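Local coordinates for cobalamin biosynthesis protein CobN (Mycobacterium tuberculosis, PDB 7C6O) that is the large, catalytic subunit of cobaltochelatase, which inserts cobalt into the corrin ring in cobalamin synthesis, at residues Tyr1003-Leu1008 and Phe1075-Gly1080; Ile520-Asp525 and Leu1022-Thr1027. One frame throughout, in Å; residues are numbered along the deposited sequence.

Contact 1. Residues Tyr1003-Leu1008 and Phe1075-Gly1080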
loop_
_atom_site.group_PDB
_atom_site.type_symbol
_atom_site.label_atom_id
_atom_site.label_comp_id
_atom_site.label_asym_id
_atom_site.label_seq_id
_atom_site.Cartn_x
_atom_site.Cartn_y
_atom_site.Cartn_z
ATOM N N TYR A 1003 -3.981 10.380 8.474
ATOM C CA TYR A 1003 -4.625 9.610 7.421
ATOM C C TYR A 1003 -6.136 9.761 7.520
ATOM O O TYR A 1003 -6.673 10.220 8.530
ATOM C CB TYR A 1003 -4.226 8.130 7.513
ATOM C CG TYR A 1003 -2.734 7.967 7.462
ATOM C CD1 TYR A 1003 -2.079 7.885 6.246
ATOM C CD2 TYR A 1003 -1.971 7.958 8.627
ATOM C CE1 TYR A 1003 -0.716 7.772 6.182
ATOM C CE2 TYR A 1003 -0.594 7.847 8.572
ATOM C CZ TYR A 1003 0.025 7.754 7.343
ATOM O OH TYR A 1003 1.390 7.642 7.262
ATOM N N GLY A 1004 -6.820 9.371 6.450
ATOM C CA GLY A 1004 -8.266 9.285 6.439
ATOM C C GLY A 1004 -8.941 10.530 5.886
ATOM O O GLY A 1004 -8.323 11.570 5.645
ATOM N N ALA A 1005 -10.257 10.402 5.687
ATOM C CA ALA A 1005 -11.089 11.489 5.191
ATOM C C ALA A 1005 -12.121 11.967 6.202
ATOM O O ALA A 1005 -12.772 12.988 5.959
ATOM C CB ALA A 1005 -11.799 11.070 3.896
ATOM N N GLY A 1006 -12.297 11.252 7.315
ATOM C CA GLY A 1006 -13.074 11.727 8.438
ATOM C C GLY A 1006 -14.559 11.433 8.387
ATOM O O GLY A 1006 -15.214 11.459 9.434
ATOM N N LEU A 1007 -15.112 11.145 7.207
ATOM C CA LEU A 1007 -16.564 11.049 7.091
ATOM C C LEU A 1007 -17.115 9.728 7.614
ATOM O O LEU A 1007 -18.279 9.675 8.026
ATOM C CB LEU A 1007 -16.988 11.274 5.641
ATOM C CG LEU A 1007 -16.845 12.733 5.200
ATOM C CD1 LEU A 1007 -17.303 12.909 3.771
ATOM C CD2 LEU A 1007 -17.627 13.655 6.124
ATOM N N LEU A 1008 -16.318 8.655 7.607
ATOM C CA LEU A 1008 -16.761 7.433 8.270
ATOM C C LEU A 1008 -16.947 7.669 9.762
ATOM O O LEU A 1008 -17.953 7.247 10.347
ATOM C CB LEU A 1008 -15.769 6.297 8.030
ATOM C CG LEU A 1008 -16.095 4.971 8.723
ATOM C CD1 LEU A 1008 -17.451 4.446 8.276
ATOM C CD2 LEU A 1008 -15.006 3.941 8.460
ATOM N N PHE A 1075 -17.587 6.123 -0.398
ATOM C CA PHE A 1075 -18.466 7.233 -0.043
ATOM C C PHE A 1075 -17.701 8.332 0.686
ATOM O O PHE A 1075 -18.048 9.510 0.556
ATOM C CB PHE A 1075 -19.681 6.738 0.765
ATOM C CG PHE A 1075 -19.474 6.677 2.264
ATOM C CD1 PHE A 1075 -19.613 7.813 3.055
ATOM C CD2 PHE A 1075 -19.204 5.468 2.886
ATOM C CE1 PHE A 1075 -19.440 7.750 4.432
ATOM C CE2 PHE A 1075 -19.035 5.395 4.262
ATOM C CZ PHE A 1075 -19.151 6.540 5.037
ATOM N N GLN A 1076 -16.645 7.979 1.422
ATOM C CA GLN A 1076 -15.864 8.997 2.121
ATOM C C GLN A 1076 -15.187 9.946 1.140
ATOM O O GLN A 1076 -15.293 11.171 1.268
ATOM C CB GLN A 1076 -14.816 8.340 3.016
ATOM C CG GLN A 1076 -15.358 7.729 4.285
ATOM C CD GLN A 1076 -14.270 7.554 5.322
ATOM O OE1 GLN A 1076 -13.903 8.501 6.015
ATOM N NE2 GLN A 1076 -13.738 6.340 5.426
ATOM N N TYR A 1077 -14.476 9.393 0.157
ATOM C CA TYR A 1077 -13.727 10.215 -0.790
ATOM C C TYR A 1077 -14.623 10.735 -1.909
ATOM O O TYR A 1077 -14.695 11.945 -2.153
ATOM C CB TYR A 1077 -12.560 9.413 -1.369
ATOM C CG TYR A 1077 -11.392 9.277 -0.424
ATOM C CD1 TYR A 1077 -11.374 8.287 0.551
ATOM C CD2 TYR A 1077 -10.307 10.141 -0.504
ATOM C CE1 TYR A 1077 -10.307 8.161 1.421
ATOM C CE2 TYR A 1077 -9.237 10.022 0.361
ATOM C CZ TYR A 1077 -9.243 9.031 1.319
ATOM O OH TYR A 1077 -8.180 8.908 2.177
ATOM N N HIS A 1078 -15.304 9.826 -2.606
ATOM C CA HIS A 1078 -16.133 10.219 -3.741
ATOM C C HIS A 1078 -17.357 10.997 -3.277
ATOM O O HIS A 1078 -17.602 12.123 -3.724
ATOM C CB HIS A 1078 -16.546 8.974 -4.528
ATOM C CG HIS A 1078 -17.134 9.265 -5.872
ATOM N ND1 HIS A 1078 -18.045 8.426 -6.479
ATOM C CD2 HIS A 1078 -16.921 10.282 -6.741
ATOM C CE1 HIS A 1078 -18.377 8.921 -7.657
ATOM N NE2 HIS A 1078 -17.707 10.045 -7.842
ATOM N N GLY A 1079 -18.140 10.409 -2.373
ATOM C CA GLY A 1079 -19.291 11.118 -1.841
ATOM C C GLY A 1079 -18.899 12.368 -1.077
ATOM O O GLY A 1079 -19.594 13.383 -1.134
ATOM N N GLY A 1080 -17.776 12.311 -0.358
ATOM C CA GLY A 1080 -17.305 13.490 0.352
ATOM C C GLY A 1080 -16.984 14.645 -0.576
ATOM O O GLY A 1080 -17.293 15.802 -0.273
HETATM O O HOH W 1 -6.798 11.425 2.580
HETATM O O HOH W 2 -11.664 8.513 7.604
#

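Contact 2. Residues Ile520-Asp525 and Leu1022-Thr1027. With GOL (glycerol), chain E.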
loop_
_atom_site.group_PDB
_atom_site.type_symbol
_atom_site.label_atom_id
_atom_site.label_comp_id
_atom_site.label_asym_id
_atom_site.label_seq_id
_atom_site.Cartn_x
_atom_site.Cartn_y
_atom_site.Cartn_z
ATOM N N ILE A 520 -13.656 14.811 15.637
ATOM C CA ILE A 520 -13.972 14.511 14.243
ATOM C C ILE A 520 -13.976 15.785 13.411
ATOM O O ILE A 520 -13.551 15.787 12.249
ATOM C CB ILE A 520 -15.319 13.771 14.147
ATOM C CG1 ILE A 520 -15.283 12.479 14.968
ATOM C CG2 ILE A 520 -15.661 13.479 12.693
ATOM C CD1 ILE A 520 -16.615 11.758 15.025
ATOM N N TYR A 521 -14.449 16.891 13.990
ATOM C CA TYR A 521 -14.517 18.149 13.259
ATOM C C TYR A 521 -13.194 18.904 13.235
ATOM O O TYR A 521 -13.041 19.819 12.418
ATOM C CB TYR A 521 -15.596 19.060 13.856
ATOM C CG TYR A 521 -17.013 18.699 13.464
ATOM C CD1 TYR A 521 -17.710 17.702 14.135
ATOM C CD2 TYR A 521 -17.658 19.364 12.427
ATOM C CE1 TYR A 521 -19.009 17.371 13.780
ATOM C CE2 TYR A 521 -18.957 19.041 12.064
ATOM C CZ TYR A 521 -19.627 18.047 12.744
ATOM O OH TYR A 521 -20.919 17.724 12.387
ATOM N N HIS A 522 -12.239 18.556 14.098
ATOM C CA HIS A 522 -11.069 19.415 14.272
ATOM C C HIS A 522 -9.731 18.700 14.377
ATOM O O HIS A 522 -8.702 19.363 14.206
ATOM C CB HIS A 522 -11.240 20.293 15.517
ATOM C CG HIS A 522 -12.413 21.219 15.443
ATOM N ND1 HIS A 522 -12.360 22.433 14.796
ATOM C CD2 HIS A 522 -13.669 21.104 15.932
ATOM C CE1 HIS A 522 -13.536 23.030 14.889
ATOM N NE2 HIS A 522 -14.348 22.245 15.574
ATOM N N ASP A 523 -9.675 17.402 14.663
ATOM C CA ASP A 523 -8.420 16.743 15.026
ATOM C C ASP A 523 -8.260 15.421 14.290
ATOM O O ASP A 523 -8.380 14.345 14.888
ATOM C CB ASP A 523 -8.351 16.526 16.539
ATOM C CG ASP A 523 -8.591 17.799 17.316
ATOM O OD1 ASP A 523 -7.739 18.710 17.247
ATOM O OD2 ASP A 523 -9.642 17.893 17.982
ATOM N N PRO A 524 -7.957 15.463 12.991
ATOM C CA PRO A 524 -7.561 14.224 12.310
ATOM C C PRO A 524 -6.317 13.599 12.914
ATOM O O PRO A 524 -6.128 12.385 12.775
ATOM C CB PRO A 524 -7.328 14.670 10.859
ATOM C CG PRO A 524 -7.066 16.141 10.951
ATOM C CD PRO A 524 -7.903 16.631 12.094
ATOM N N ASP A 525 -5.491 14.384 13.621
ATOM C CA ASP A 525 -4.271 13.904 14.263
ATOM C C ASP A 525 -4.484 13.472 15.709
ATOM O O ASP A 525 -3.532 13.501 16.502
ATOM C CB ASP A 525 -3.181 14.978 14.191
ATOM C CG ASP A 525 -3.675 16.345 14.617
ATOM O OD1 ASP A 525 -4.892 16.501 14.853
ATOM O OD2 ASP A 525 -2.838 17.267 14.716
ATOM N N LEU A 1022 -20.904 18.090 6.776
ATOM C CA LEU A 1022 -20.151 17.158 5.941
ATOM C C LEU A 1022 -18.909 17.828 5.366
ATOM O O LEU A 1022 -17.805 17.274 5.425
ATOM C CB LEU A 1022 -21.041 16.620 4.818
ATOM C CG LEU A 1022 -22.296 15.847 5.232
ATOM C CD1 LEU A 1022 -23.114 15.444 4.004
ATOM C CD2 LEU A 1022 -21.932 14.625 6.064
ATOM N N ALA A 1023 -19.074 19.032 4.813
ATOM C CA ALA A 1023 -17.945 19.731 4.207
ATOM C C ALA A 1023 -16.908 20.127 5.249
ATOM O O ALA A 1023 -15.702 20.084 4.977
ATOM C CB ALA A 1023 -18.438 20.964 3.450
ATOM N N GLN A 1024 -17.353 20.523 6.447
ATOM C CA GLN A 1024 -16.408 20.936 7.480
ATOM C C GLN A 1024 -15.508 19.781 7.901
ATOM O O GLN A 1024 -14.296 19.959 8.074
ATOM C CB GLN A 1024 -17.151 21.503 8.691
ATOM C CG GLN A 1024 -16.220 21.939 9.815
ATOM C CD GLN A 1024 -16.946 22.562 10.994
ATOM O OE1 GLN A 1024 -18.172 22.688 10.992
ATOM N NE2 GLN A 1024 -16.186 22.955 12.013
ATOM N N VAL A 1025 -16.078 18.588 8.073
ATOM C CA VAL A 1025 -15.261 17.432 8.432
ATOM C C VAL A 1025 -14.340 17.057 7.278
ATOM O O VAL A 1025 -13.135 16.856 7.466
ATOM C CB VAL A 1025 -16.153 16.253 8.859
ATOM C CG1 VAL A 1025 -15.326 14.978 8.984
ATOM C CG2 VAL A 1025 -16.845 16.570 10.181
ATOM N N TYR A 1026 -14.894 16.960 6.065
ATOM C CA TYR A 1026 -14.076 16.657 4.892
ATOM C C TYR A 1026 -12.916 17.636 4.760
ATOM O O TYR A 1026 -11.779 17.234 4.489
ATOM C CB TYR A 1026 -14.948 16.677 3.636
ATOM C CG TYR A 1026 -14.222 16.364 2.345
ATOM C CD1 TYR A 1026 -13.587 17.368 1.618
ATOM C CD2 TYR A 1026 -14.192 15.071 1.840
ATOM C CE1 TYR A 1026 -12.929 17.088 0.433
ATOM C CE2 TYR A 1026 -13.540 14.781 0.654
ATOM C CZ TYR A 1026 -12.910 15.794 -0.044
ATOM O OH TYR A 1026 -12.259 15.511 -1.221
ATOM N N THR A 1027 -13.183 18.926 4.970
ATOM C CA THR A 1027 -12.144 19.940 4.832
ATOM C C THR A 1027 -11.158 19.903 5.994
ATOM O O THR A 1027 -9.974 20.203 5.810
ATOM C CB THR A 1027 -12.788 21.322 4.711
ATOM O OG1 THR A 1027 -13.755 21.299 3.652
ATOM C CG2 THR A 1027 -11.745 22.384 4.404
HETATM C C1 GOL E . -17.805 21.045 17.359
HETATM O O1 GOL E . -18.502 19.843 17.236
HETATM C C2 GOL E . -17.742 21.678 15.948
HETATM O O2 GOL E . -18.944 21.536 15.264
HETATM C C3 GOL E . -17.388 23.162 16.197
HETATM O O3 GOL E . -16.900 23.667 14.991
HETATM O O HOH W 3 -13.373 22.263 11.468
#

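Contact 1. Residues Tyr1003-Leu1008 and Phe1075-Gly1080
The amide oxygen of Gln1076 lies against the first turn of helix 1007-1013, whose N-cap is Gly1006. Leu1008 N donates to Gln1076 OE1 over 2.9 Å, nearly straight at the hydrogen (168°), yet it comes from above the carbonyl plane, at 96° to the C=O bond, rather than along a lone pair. A glutamine suits this place because its chain, extended beyond CG, carries an uncharged acceptor from one helix to the first turn of another. The amide crosses Leu1008 CB, which is 3.3 Å from Gln1076 NE2; that nitrogen also makes a weak hydrogen bond to Asp1072 OD2.

Packing is tight on the Leu1007 side: its CD1 comes within 3.5 Å of Gly1080 CA, where the bare glycine backbone lets the leucine branch close on the helix. Phe1075, with CG held between its own N and carbonyl carbon (chi1 88°), brings CZ of its ring obliquely to 4.1 Å from Leu1008 CA. Toward Gly1004 the fit is looser and wetter. Ala1005 CB sits over one face of the Tyr1077 ring, 4.2 Å from its centroid, small enough to let the two segments approach. A water bridges Tyr1077 OH and, weakly, Gly1004 O; another accepts from Gly1006 N and donates to Gln1076 OE1. A backbone N-H and a water thus both donate to that oxygen, so a neutral amide can accept from the start of a neighbouring helix in a buried place.

Contact 2. Residues Ile520-Asp525 and Leu1022-Thr1027
Glycerol O2, from a molecule probably left by the crystallisation liquor, lies over one face of the Tyr521 ring, toward its rim, while Val1025 fills the opposite face. Within the CobN/magnesium chelatase family region, residues 520-522, a weakly bonded helical turn, pack against the flank of helix 1019-1030, closest at Tyr521 and Val1025. The methyl CG2 of Val1025 stands over the middle of the ring, 3.7 Å from its centroid and 14° off the normal, a CH-pi contact. Valine suits the place because its two branches serve two partners: with CG1 anti to the backbone N (chi1 170°), that methyl meets Ile520 CG2 at 4.0 Å while CG2 is left for the tyrosine. Tyrosine offers a broad apolar face here and still settles its polar end, since its OH bonds to Ser1015 O.

Gln1024 comes to the ring's edge, its amide plane turned 72° from the ring, with CD 3.6 Å from Tyr521 CD2. Fully extended, it carries the amide nitrogen to the outer, more polar side of the contact, where that one atom serves two acceptors. A water takes one of its N-H groups and donates to Tyr521 O, tying the backbone of Tyr521 to the glutamine without direct bonding. Glycerol O3 takes the other, and in turn donates a hydrogen bond to the exposed His522 at its ring edge: glycerol O3 lies 3.0 Å from His522 NE2 and 3.1 Å from Gln1024 NE2.

The centres of contacts 1 and 2 lie about 10 Å apart, and the two touch by packing alone: Gly1006 O is 3.5 Å from Val1025 CG1, and Gly1080 C is 3.7 Å from Tyr1026 CE2. Along the chain their segments alternate, in the order 520-525, 1003-1008, 1022-1027, 1075-1080. Helices 1007-1013 and 1019-1030 follow one another, and both pack with helix 1072-1089; Leu1010 reaches Leu1022, Val1025 and Tyr521, while Tyr1026 lies on Met1081 and Thr1084. The two contacts thus share one helical cluster beside the mixed sheet containing strand 935-940. Residues 520-525 are brought beside helix 1019-1030, so parts of the chain some 500 residues apart form one packed unit.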